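Local coordinates for protein DNA alpha-glucosyltransferase (Enterobacteria phage T4, PDB 1XV5) that is a phage glycosyltransferase of the GT-B fold, modelled here with uridine-5'-diphosphate held between its two Rossmann-like domains, at residues S279-R284 with H310-A315; S288-Q293 with A369-E374; F20-R25 with S49-K54. All blocks are in the same frame, centred on the assembly; numbering follows the deposited sequence.

Interaction 1. Residues S279-R284 with H310-A315; sequences SEMLER and HLELGA. With UDP (uridine-5'-diphosphate), chain C.
M281 and L282 of helix 278-286 meet a single side chain of helix 308-316, that of E312, each crossing it at about a right angle. L282 supplies the close-fitting hydrocarbon part: its CD2 methyl rests on the stem of the glutamate, 3.8 Å from E312 CB and 4.0 Å from E312 CG. The preceding residue, M281, has its chain bent at both chi2 and chi3 (-79° and -75°), which folds the thioether round and brings M281 CE to 3.5 Å from E312 OE2. The glutamate thus has one methyl against its CB and CG and another beside OE2, while its carboxylate faces the ligand. There it grips the ribose of uridine-5'-diphosphate with both oxygens, E312 OE1 taking O3' at 2.7 Å and E312 OE2 taking O2' at 2.6 Å. Such a glutamate, accepting hydrogen bonds from both ribose hydroxyls on a helix of the C-terminal Rossmann-like domain, is a recurrent feature of GT-B glycosyltransferases. Beyond CG the E312 chain is extended (chi2 165°), carrying the carboxylate well clear of its helix to reach the sugar. M281 CE also lies 3.8 Å from O2' of the ligand. N278 ND2 gives E312 OE1 a second hydrogen bond, so this oxygen is held from the protein as well as from the ribose. The rest of segment 279-284 stays away from segment 310-315: E280 is exposed to solvent, S279, E283 and R284 partly so, with E283 and R284 salt-bridged to K190 and E233 respectively.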
loop_
_atom_site.group_PDB
_atom_site.type_symbol
_atom_site.label_atom_id
_atom_site.label_comp_id
_atom_site.label_asym_id
_atom_site.label_seq_id
_atom_site.Cartn_x
_atom_site.Cartn_y
_atom_site.Cartn_z
ATOM N N SER A 279 7.409 -0.884 11.950
ATOM C CA SER A 279 8.749 -0.498 12.387
ATOM C C SER A 279 9.669 -1.688 12.660
ATOM O O SER A 279 10.877 -1.613 12.425
ATOM C CB SER A 279 8.668 0.382 13.641
ATOM O OG SER A 279 8.022 -0.292 14.710
ATOM N N GLU A 280 9.105 -2.783 13.164
ATOM C CA GLU A 280 9.898 -3.972 13.455
ATOM C C GLU A 280 10.327 -4.654 12.164
ATOM O O GLU A 280 11.447 -5.164 12.062
ATOM C CB GLU A 280 9.104 -4.937 14.341
ATOM C CG GLU A 280 8.897 -4.392 15.759
ATOM C CD GLU A 280 8.014 -5.274 16.624
ATOM O OE1 GLU A 280 7.582 -6.344 16.153
ATOM O OE2 GLU A 280 7.753 -4.891 17.785
ATOM N N MET A 281 9.436 -4.663 11.177
ATOM C CA MET A 281 9.754 -5.263 9.888
ATOM C C MET A 281 10.861 -4.456 9.214
ATOM O O MET A 281 11.814 -5.024 8.684
ATOM C CB MET A 281 8.509 -5.295 8.996
ATOM C CG MET A 281 8.742 -5.836 7.586
ATOM S SD MET A 281 9.505 -4.649 6.452
ATOM C CE MET A 281 8.095 -3.573 6.121
ATOM N N LEU A 282 10.742 -3.131 9.236
ATOM C CA LEU A 282 11.760 -2.282 8.618
ATOM C C LEU A 282 13.137 -2.545 9.229
ATOM O O LEU A 282 14.145 -2.544 8.525
ATOM C CB LEU A 282 11.390 -0.797 8.766
ATOM C CG LEU A 282 10.156 -0.334 7.981
ATOM C CD1 LEU A 282 9.857 1.120 8.299
ATOM C CD2 LEU A 282 10.402 -0.505 6.481
ATOM N N GLU A 283 13.179 -2.773 10.536
ATOM C CA GLU A 283 14.444 -3.053 11.206
ATOM C C GLU A 283 14.996 -4.388 10.700
ATOM O O GLU A 283 16.171 -4.487 10.339
ATOM C CB GLU A 283 14.233 -3.092 12.725
ATOM C CG GLU A 283 15.471 -3.398 13.556
ATOM C CD GLU A 283 16.613 -2.415 13.335
ATOM O OE1 GLU A 283 16.349 -1.221 13.079
ATOM O OE2 GLU A 283 17.781 -2.840 13.435
ATOM N N ARG A 284 14.143 -5.410 10.656
ATOM C CA ARG A 284 14.570 -6.727 10.183
ATOM C C ARG A 284 14.996 -6.679 8.718
ATOM O O ARG A 284 16.003 -7.285 8.331
ATOM C CB ARG A 284 13.441 -7.756 10.333
ATOM C CG ARG A 284 13.141 -8.181 11.767
ATOM C CD ARG A 284 12.130 -9.332 11.796
ATOM N NE ARG A 284 10.787 -8.931 11.383
ATOM C CZ ARG A 284 9.862 -8.439 12.205
ATOM N NH1 ARG A 284 10.132 -8.283 13.495
ATOM N NH2 ARG A 284 8.660 -8.120 11.741
ATOM N N HIS A 310 6.806 -1.782 -1.709
ATOM C CA HIS A 310 7.846 -1.545 -2.720
ATOM C C HIS A 310 8.788 -0.469 -2.171
ATOM O O HIS A 310 10.007 -0.637 -2.117
ATOM C CB HIS A 310 7.253 -0.983 -4.019
ATOM C CG HIS A 310 6.613 -2.002 -4.908
ATOM N ND1 HIS A 310 5.309 -1.888 -5.338
ATOM C CD2 HIS A 310 7.121 -3.094 -5.528
ATOM C CE1 HIS A 310 5.042 -2.862 -6.190
ATOM N NE2 HIS A 310 6.125 -3.607 -6.323
ATOM N N LEU A 311 8.195 0.651 -1.781
ATOM C CA LEU A 311 8.957 1.783 -1.273
ATOM C C LEU A 311 9.755 1.469 -0.019
ATOM O O LEU A 311 10.877 1.944 0.149
ATOM C CB LEU A 311 8.016 2.961 -1.010
ATOM C CG LEU A 311 7.100 3.366 -2.172
ATOM C CD1 LEU A 311 6.338 4.627 -1.785
ATOM C CD2 LEU A 311 7.921 3.606 -3.450
ATOM N N GLU A 312 9.178 0.662 0.861
ATOM C CA GLU A 312 9.847 0.309 2.098
ATOM C C GLU A 312 11.148 -0.458 1.855
ATOM O O GLU A 312 12.117 -0.277 2.580
ATOM C CB GLU A 312 8.879 -0.481 2.989
ATOM C CG GLU A 312 7.793 0.427 3.573
ATOM C CD GLU A 312 6.602 -0.315 4.158
ATOM O OE1 GLU A 312 5.842 0.327 4.915
ATOM O OE2 GLU A 312 6.409 -1.514 3.860
ATOM N N LEU A 313 11.183 -1.297 0.824
ATOM C CA LEU A 313 12.407 -2.046 0.541
ATOM C C LEU A 313 13.564 -1.116 0.188
ATOM O O LEU A 313 14.666 -1.234 0.732
ATOM C CB LEU A 313 12.183 -3.042 -0.603
ATOM C CG LEU A 313 11.119 -4.111 -0.343
ATOM C CD1 LEU A 313 11.207 -5.187 -1.418
ATOM C CD2 LEU A 313 11.329 -4.725 1.038
ATOM N N GLY A 314 13.318 -0.185 -0.724
ATOM C CA GLY A 314 14.374 0.729 -1.111
ATOM C C GLY A 314 14.736 1.699 -0.004
ATOM O O GLY A 314 15.904 2.033 0.191
ATOM N N ALA A 315 13.732 2.139 0.741
ATOM C CA ALA A 315 13.956 3.099 1.810
ATOM C C ALA A 315 14.778 2.600 2.994
ATOM O O ALA A 315 15.537 3.371 3.577
ATOM C CB ALA A 315 12.616 3.643 2.299
HETATM N N1 UDP C . 1.978 -3.799 6.691
HETATM C C2 UDP C . 2.285 -3.901 8.033
HETATM N N3 UDP C . 2.037 -5.131 8.589
HETATM C C4 UDP C . 1.532 -6.246 7.947
HETATM C C5 UDP C . 1.252 -6.060 6.556
HETATM C C6 UDP C . 1.477 -4.870 5.990
HETATM O O2 UDP C . 2.749 -2.976 8.677
HETATM O O4 UDP C . 1.364 -7.287 8.582
HETATM C "C1'" UDP C . 2.198 -2.501 6.043
HETATM C "C2'" UDP C . 3.178 -2.528 4.875
HETATM O "O2'" UDP C . 4.514 -2.501 5.331
HETATM C "C3'" UDP C . 2.743 -1.271 4.134
HETATM C "C4'" UDP C . 1.222 -1.356 4.249
HETATM O "O4'" UDP C . 0.973 -2.080 5.484
HETATM O "O3'" UDP C . 3.221 -0.121 4.833
HETATM C "C5'" UDP C . 0.532 -2.067 3.101
HETATM O "O5'" UDP C . 0.439 -1.196 1.981
HETATM P PA UDP C . 0.767 -1.663 0.492
HETATM O O1A UDP C . 0.548 -0.471 -0.353
HETATM O O2A UDP C . 2.097 -2.328 0.480
HETATM O O3A UDP C . -0.343 -2.812 0.135
HETATM P PB UDP C . -1.904 -3.003 0.595
HETATM O O1B UDP C . -2.620 -3.597 -0.564
HETATM O O2B UDP C . -1.911 -3.718 1.891
HETATM O O3B UDP C . -2.439 -1.525 0.818
#

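Interaction 2. Residues S288-Q293 with A369-E374; sequences SGFGYQ and ALYDRE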
loop_
_atom_site.group_PDB
_atom_site.type_symbol
_atom_site.label_atom_id
_atom_site.label_comp_id
_atom_site.label_asym_id
_atom_site.label_seq_id
_atom_site.Cartn_x
_atom_site.Cartn_y
_atom_site.Cartn_z
ATOM N N SER A 288 18.536 -7.446 6.098
ATOM C CA SER A 288 18.345 -8.580 5.195
ATOM C C SER A 288 18.978 -8.273 3.841
ATOM O O SER A 288 18.838 -7.171 3.313
ATOM C CB SER A 288 16.855 -8.866 5.010
ATOM O OG SER A 288 16.239 -9.167 6.248
ATOM N N GLY A 289 19.669 -9.255 3.280
ATOM C CA GLY A 289 20.326 -9.044 2.004
ATOM C C GLY A 289 19.406 -8.623 0.875
ATOM O O GLY A 289 19.685 -7.659 0.154
ATOM N N PHE A 290 18.297 -9.338 0.720
ATOM C CA PHE A 290 17.370 -9.036 -0.355
ATOM C C PHE A 290 15.918 -9.033 0.082
ATOM O O PHE A 290 15.471 -9.926 0.802
ATOM C CB PHE A 290 17.586 -10.032 -1.500
ATOM C CG PHE A 290 19.002 -10.071 -1.983
ATOM C CD1 PHE A 290 19.957 -10.845 -1.327
ATOM C CD2 PHE A 290 19.410 -9.245 -3.025
ATOM C CE1 PHE A 290 21.303 -10.783 -1.696
ATOM C CE2 PHE A 290 20.752 -9.179 -3.400
ATOM C CZ PHE A 290 21.698 -9.947 -2.733
ATOM N N GLY A 291 15.204 -7.995 -0.347
ATOM C CA GLY A 291 13.795 -7.849 -0.030
ATOM C C GLY A 291 12.990 -8.130 -1.282
ATOM O O GLY A 291 13.376 -7.728 -2.382
ATOM N N TYR A 292 11.858 -8.804 -1.114
ATOM C CA TYR A 292 11.017 -9.165 -2.242
ATOM C C TYR A 292 9.614 -8.589 -2.168
ATOM O O TYR A 292 8.957 -8.643 -1.133
ATOM C CB TYR A 292 10.909 -10.687 -2.338
ATOM C CG TYR A 292 12.221 -11.383 -2.607
ATOM C CD1 TYR A 292 12.447 -12.035 -3.819
ATOM C CD2 TYR A 292 13.238 -11.388 -1.653
ATOM C CE1 TYR A 292 13.660 -12.679 -4.077
ATOM C CE2 TYR A 292 14.454 -12.028 -1.899
ATOM C CZ TYR A 292 14.655 -12.671 -3.112
ATOM O OH TYR A 292 15.855 -13.304 -3.362
ATOM N N GLN A 293 9.167 -8.041 -3.290
ATOM C CA GLN A 293 7.826 -7.484 -3.404
ATOM C C GLN A 293 7.455 -7.935 -4.803
ATOM O O GLN A 293 7.879 -7.339 -5.794
ATOM C CB GLN A 293 7.868 -5.960 -3.302
ATOM C CG GLN A 293 6.585 -5.360 -2.746
ATOM C CD GLN A 293 5.449 -5.364 -3.748
ATOM O OE1 GLN A 293 5.477 -6.088 -4.740
ATOM N NE2 GLN A 293 4.434 -4.553 -3.485
ATOM N N ALA A 369 30.809 -3.684 -2.070
ATOM C CA ALA A 369 30.890 -2.374 -2.715
ATOM C C ALA A 369 29.815 -2.234 -3.788
ATOM O O ALA A 369 29.160 -1.195 -3.890
ATOM C CB ALA A 369 32.273 -2.163 -3.323
ATOM N N LEU A 370 29.647 -3.282 -4.590
ATOM C CA LEU A 370 28.641 -3.297 -5.641
ATOM C C LEU A 370 27.266 -3.213 -4.983
ATOM O O LEU A 370 26.406 -2.433 -5.399
ATOM C CB LEU A 370 28.749 -4.593 -6.453
ATOM C CG LEU A 370 27.692 -4.857 -7.528
ATOM C CD1 LEU A 370 27.692 -3.731 -8.552
ATOM C CD2 LEU A 370 27.977 -6.199 -8.198
ATOM N N TYR A 371 27.076 -4.029 -3.950
ATOM C CA TYR A 371 25.820 -4.067 -3.207
ATOM C C TYR A 371 25.443 -2.650 -2.790
ATOM O O TYR A 371 24.313 -2.199 -3.009
ATOM C CB TYR A 371 25.981 -4.938 -1.954
ATOM C CG TYR A 371 24.707 -5.127 -1.149
ATOM C CD1 TYR A 371 23.899 -6.248 -1.337
ATOM C CD2 TYR A 371 24.299 -4.171 -0.221
ATOM C CE1 TYR A 371 22.707 -6.413 -0.620
ATOM C CE2 TYR A 371 23.114 -4.322 0.499
ATOM C CZ TYR A 371 22.322 -5.443 0.296
ATOM O OH TYR A 371 21.152 -5.593 1.006
ATOM N N ASP A 372 26.401 -1.948 -2.190
ATOM C CA ASP A 372 26.175 -0.582 -1.728
ATOM C C ASP A 372 25.809 0.356 -2.871
ATOM O O ASP A 372 24.869 1.146 -2.757
ATOM C CB ASP A 372 27.418 -0.063 -0.996
ATOM C CG ASP A 372 27.144 0.254 0.464
ATOM O OD1 ASP A 372 28.117 0.392 1.232
ATOM O OD2 ASP A 372 25.959 0.378 0.845
ATOM N N ARG A 373 26.546 0.277 -3.976
ATOM C CA ARG A 373 26.249 1.136 -5.115
ATOM C C ARG A 373 24.838 0.877 -5.619
ATOM O O ARG A 373 24.091 1.810 -5.902
ATOM C CB ARG A 373 27.237 0.903 -6.265
ATOM C CG ARG A 373 28.650 1.396 -5.992
ATOM C CD ARG A 373 29.453 1.504 -7.287
ATOM N NE ARG A 373 29.700 0.202 -7.909
ATOM C CZ ARG A 373 30.630 -0.658 -7.503
ATOM N NH1 ARG A 373 31.410 -0.362 -6.472
ATOM N NH2 ARG A 373 30.783 -1.817 -8.132
ATOM N N GLU A 374 24.470 -0.396 -5.721
ATOM C CA GLU A 374 23.150 -0.747 -6.225
ATOM C C GLU A 374 22.006 -0.256 -5.349
ATOM O O GLU A 374 21.023 0.278 -5.864
ATOM C CB GLU A 374 23.047 -2.258 -6.436
ATOM C CG GLU A 374 23.976 -2.767 -7.534
ATOM C CD GLU A 374 23.743 -2.070 -8.868
ATOM O OE1 GLU A 374 22.619 -2.165 -9.407
ATOM O OE2 GLU A 374 24.684 -1.426 -9.380
#
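Y371 reaches out from helix 368-386 and donates its phenol O-H to the backbone carbonyl of G289, with Y371 OH 2.7 Å from G289 O. The angle at the carbonyl oxygen is 123°, and the donor is tilted 24° from the carbonyl plane. G289 O in turn lies in the plane of the tyrosine ring, at its edge. Next to this bond, F290 CZ comes to the same ring's edge, 4.2 Å from Y371 CE1, a light apolar touch. With CG anti to the backbone N (chi1 -176°), the tyrosine is aimed from its helix at the strand. V192, I195, M197 and I319 pack on its side chain, and I361, S365 and I319 touch F290. On the strand side, G289 sits where the chain turns a corner, its backbone also bonded to N196; S288 OG is held by R284 O and R201 NE. Strand 288-293 belongs to the parallel sheet of the C-terminal Rossmann-like domain, and the tyrosine ties the corner at G289 to a helix far along the sequence. Because the acceptor is a main-chain carbonyl, the link satisfies a buried phenol and a buried backbone oxygen together, without any charge.

Interaction 3. Residues F20-R25 with S49-K54; sequences FSLEQR and SSHDHK. With UDP (uridine-5'-diphosphate), chain C.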
loop_
_atom_site.group_PDB
_atom_site.type_symbol
_atom_site.label_atom_id
_atom_site.label_comp_id
_atom_site.label_asym_id
_atom_site.label_seq_id
_atom_site.Cartn_x
_atom_site.Cartn_y
_atom_site.Cartn_z
ATOM N N PHE A 20 -1.161 5.170 4.037
ATOM C CA PHE A 20 -1.351 6.383 3.254
ATOM C C PHE A 20 -1.884 7.501 4.144
ATOM O O PHE A 20 -1.378 8.619 4.121
ATOM C CB PHE A 20 -2.345 6.132 2.117
ATOM C CG PHE A 20 -2.693 7.367 1.336
ATOM C CD1 PHE A 20 -1.860 7.827 0.324
ATOM C CD2 PHE A 20 -3.855 8.080 1.624
ATOM C CE1 PHE A 20 -2.174 8.977 -0.393
ATOM C CE2 PHE A 20 -4.183 9.237 0.911
ATOM C CZ PHE A 20 -3.344 9.686 -0.098
ATOM N N SER A 21 -2.909 7.189 4.930
ATOM C CA SER A 21 -3.508 8.185 5.809
ATOM C C SER A 21 -2.505 8.784 6.791
ATOM O O SER A 21 -2.547 9.982 7.069
ATOM C CB SER A 21 -4.688 7.571 6.567
ATOM O OG SER A 21 -5.722 7.208 5.663
ATOM N N LEU A 22 -1.603 7.958 7.309
ATOM C CA LEU A 22 -0.605 8.438 8.257
ATOM C C LEU A 22 0.457 9.284 7.563
ATOM O O LEU A 22 0.892 10.308 8.093
ATOM C CB LEU A 22 0.041 7.255 8.985
ATOM C CG LEU A 22 -0.929 6.408 9.822
ATOM C CD1 LEU A 22 -0.183 5.259 10.487
ATOM C CD2 LEU A 22 -1.596 7.283 10.875
ATOM N N GLU A 23 0.874 8.860 6.372
ATOM C CA GLU A 23 1.872 9.604 5.610
ATOM C C GLU A 23 1.263 10.926 5.152
ATOM O O GLU A 23 1.948 11.947 5.083
ATOM C CB GLU A 23 2.331 8.785 4.397
ATOM C CG GLU A 23 3.143 7.560 4.771
ATOM C CD GLU A 23 4.543 7.908 5.246
ATOM O OE1 GLU A 23 5.171 7.064 5.918
ATOM O OE2 GLU A 23 5.026 9.019 4.940
ATOM N N GLN A 24 -0.030 10.892 4.838
ATOM C CA GLN A 24 -0.759 12.077 4.404
ATOM C C GLN A 24 -0.794 13.075 5.558
ATOM O O GLN A 24 -0.536 14.263 5.376
ATOM C CB GLN A 24 -2.182 11.688 3.999
ATOM C CG GLN A 24 -2.992 12.782 3.322
ATOM C CD GLN A 24 -4.238 12.226 2.659
ATOM O OE1 GLN A 24 -4.562 12.570 1.522
ATOM N NE2 GLN A 24 -4.942 11.357 3.370
ATOM N N ARG A 25 -1.118 12.582 6.750
ATOM C CA ARG A 25 -1.162 13.440 7.925
ATOM C C ARG A 25 0.210 14.074 8.131
ATOM O O ARG A 25 0.319 15.284 8.327
ATOM C CB ARG A 25 -1.554 12.623 9.162
ATOM C CG ARG A 25 -1.327 13.335 10.489
ATOM C CD ARG A 25 -1.881 12.515 11.651
ATOM N NE ARG A 25 -1.605 13.127 12.949
ATOM C CZ ARG A 25 -0.432 13.069 13.571
ATOM N NH1 ARG A 25 -0.273 13.659 14.748
ATOM N NH2 ARG A 25 0.580 12.406 13.026
ATOM N N SER A 49 -2.538 -2.473 15.084
ATOM C CA SER A 49 -1.305 -2.045 15.742
ATOM C C SER A 49 -0.069 -2.066 14.847
ATOM O O SER A 49 1.033 -1.771 15.304
ATOM C CB SER A 49 -1.041 -2.913 16.977
ATOM O OG SER A 49 -2.019 -2.684 17.976
ATOM N N SER A 50 -0.247 -2.400 13.575
ATOM C CA SER A 50 0.889 -2.460 12.662
ATOM C C SER A 50 1.585 -1.113 12.488
ATOM O O SER A 50 2.811 -1.054 12.363
ATOM C CB SER A 50 0.442 -2.999 11.304
ATOM O OG SER A 50 0.092 -4.369 11.408
ATOM N N HIS A 51 0.810 -0.035 12.479
ATOM C CA HIS A 51 1.380 1.299 12.323
ATOM C C HIS A 51 1.133 2.134 13.571
ATOM O O HIS A 51 0.147 1.934 14.274
ATOM C CB HIS A 51 0.777 2.010 11.107
ATOM C CG HIS A 51 0.993 1.286 9.813
ATOM N ND1 HIS A 51 0.118 0.334 9.337
ATOM C CD2 HIS A 51 1.994 1.365 8.906
ATOM C CE1 HIS A 51 0.571 -0.142 8.189
ATOM N NE2 HIS A 51 1.709 0.467 7.906
ATOM N N ASP A 52 2.031 3.075 13.841
ATOM C CA ASP A 52 1.893 3.930 15.011
ATOM C C ASP A 52 0.865 5.024 14.756
ATOM O O ASP A 52 1.016 5.828 13.834
ATOM C CB ASP A 52 3.234 4.567 15.363
ATOM C CG ASP A 52 3.157 5.409 16.615
ATOM O OD1 ASP A 52 2.894 4.838 17.695
ATOM O OD2 ASP A 52 3.350 6.640 16.517
ATOM N N HIS A 53 -0.179 5.064 15.578
ATOM C CA HIS A 53 -1.223 6.067 15.400
ATOM C C HIS A 53 -2.007 6.330 16.682
ATOM O O HIS A 53 -2.621 7.386 16.841
ATOM C CB HIS A 53 -2.221 5.592 14.348
ATOM C CG HIS A 53 -3.066 4.446 14.811
ATOM N ND1 HIS A 53 -2.662 3.132 14.713
ATOM C CD2 HIS A 53 -4.267 4.425 15.436
ATOM C CE1 HIS A 53 -3.578 2.351 15.257
ATOM N NE2 HIS A 53 -4.563 3.110 15.704
ATOM N N LYS A 54 -2.001 5.352 17.579
ATOM C CA LYS A 54 -2.756 5.437 18.823
ATOM C C LYS A 54 -2.670 6.735 19.621
ATOM O O LYS A 54 -3.628 7.103 20.299
ATOM C CB LYS A 54 -2.389 4.256 19.722
ATOM C CG LYS A 54 -2.793 2.903 19.146
ATOM C CD LYS A 54 -2.228 1.760 19.972
ATOM C CE LYS A 54 -2.512 0.412 19.324
ATOM N NZ LYS A 54 -1.765 -0.692 19.996
HETATM N N1 UDP C . 1.978 -3.799 6.691
HETATM C C2 UDP C . 2.285 -3.901 8.033
HETATM N N3 UDP C . 2.037 -5.131 8.589
HETATM C C4 UDP C . 1.532 -6.246 7.947
HETATM C C5 UDP C . 1.252 -6.060 6.556
HETATM C C6 UDP C . 1.477 -4.870 5.990
HETATM O O2 UDP C . 2.749 -2.976 8.677
HETATM O O4 UDP C . 1.364 -7.287 8.582
HETATM C "C1'" UDP C . 2.198 -2.501 6.043
HETATM C "C2'" UDP C . 3.178 -2.528 4.875
HETATM O "O2'" UDP C . 4.514 -2.501 5.331
HETATM C "C3'" UDP C . 2.743 -1.271 4.134
HETATM C "C4'" UDP C . 1.222 -1.356 4.249
HETATM O "O4'" UDP C . 0.973 -2.080 5.484
HETATM O "O3'" UDP C . 3.221 -0.121 4.833
HETATM C "C5'" UDP C . 0.532 -2.067 3.101
HETATM O "O5'" UDP C . 0.439 -1.196 1.981
HETATM P PA UDP C . 0.767 -1.663 0.492
HETATM O O1A UDP C . 0.548 -0.471 -0.353
HETATM O O2A UDP C . 2.097 -2.328 0.480
HETATM O O3A UDP C . -0.343 -2.812 0.135
HETATM P PB UDP C . -1.904 -3.003 0.595
HETATM O O1B UDP C . -2.620 -3.597 -0.564
HETATM O O2B UDP C . -1.911 -3.718 1.891
HETATM O O3B UDP C . -2.439 -1.525 0.818
#
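H51 is shared between a leucine and a ligand: its CB lies against L22 of helix 17-30, while the far end of its imidazole meets the ribose of uridine-5'-diphosphate. The leucine side is close, with L22 CD1 3.4 Å from H51 CB, and the same methyl is 3.6 Å from D52 O. The other branch goes elsewhere in the loop, L22 CD2 lying 3.9 Å from H53 CB. Both methyls press on the same side of the 51-53 loop, one near each histidine CB, and L22 crosses both histidine side chains obliquely. At the ligand end, the ring oxygen O4' lies in the imidazole plane, 3.4 Å from H51 CE1. H51 NE2 also gives O3' a weak, long hydrogen bond of 3.5 Å, though a nearly straight one at 168°. H53 braces the loop from within: its CG stands between the backbone N and the carbonyl carbon (chi1 70°), turning the ring back so that H53 ND1 donates to H51 O at 3.1 Å. That donor approaches from above the carbonyl plane. Beside H51, S50 CB packs 3.5 Å from O2 of the uracil, and S50 OG is bonded to Y276 O. F56 adds to the apolar cover of L22. A loop between strands 34-40 and 58-60 is in this way set against helix 17-30 of the N-terminal Rossmann-like domain, and it lines the nucleotide pocket in the interdomain cleft of a GT-B fold.

How the interactions relate
Interactions 1 and 3 face each other across uridine-5'-diphosphate, their centres about 15 Å apart and their nearest atoms about 5 Å apart, without touching. The ligand bridges them: its O3' hydroxyl is met from the C-terminal domain by residues 310-315 and, weakly, from the N-terminal domain by residues 49-54. Interaction 2 lies behind interaction 1 in the C-terminal domain, their centres about 12 Å apart. Those two do touch, with L313 CD1 3.4 Å from G291 C, and strand 288-293 follows helix 278-286 and precedes helix 308-316 in the chain. Interaction 2 stands well back from the pocket, the S288 side chain about 14 Å from the ligand, and its centre is about 27 Å from that of interaction 3.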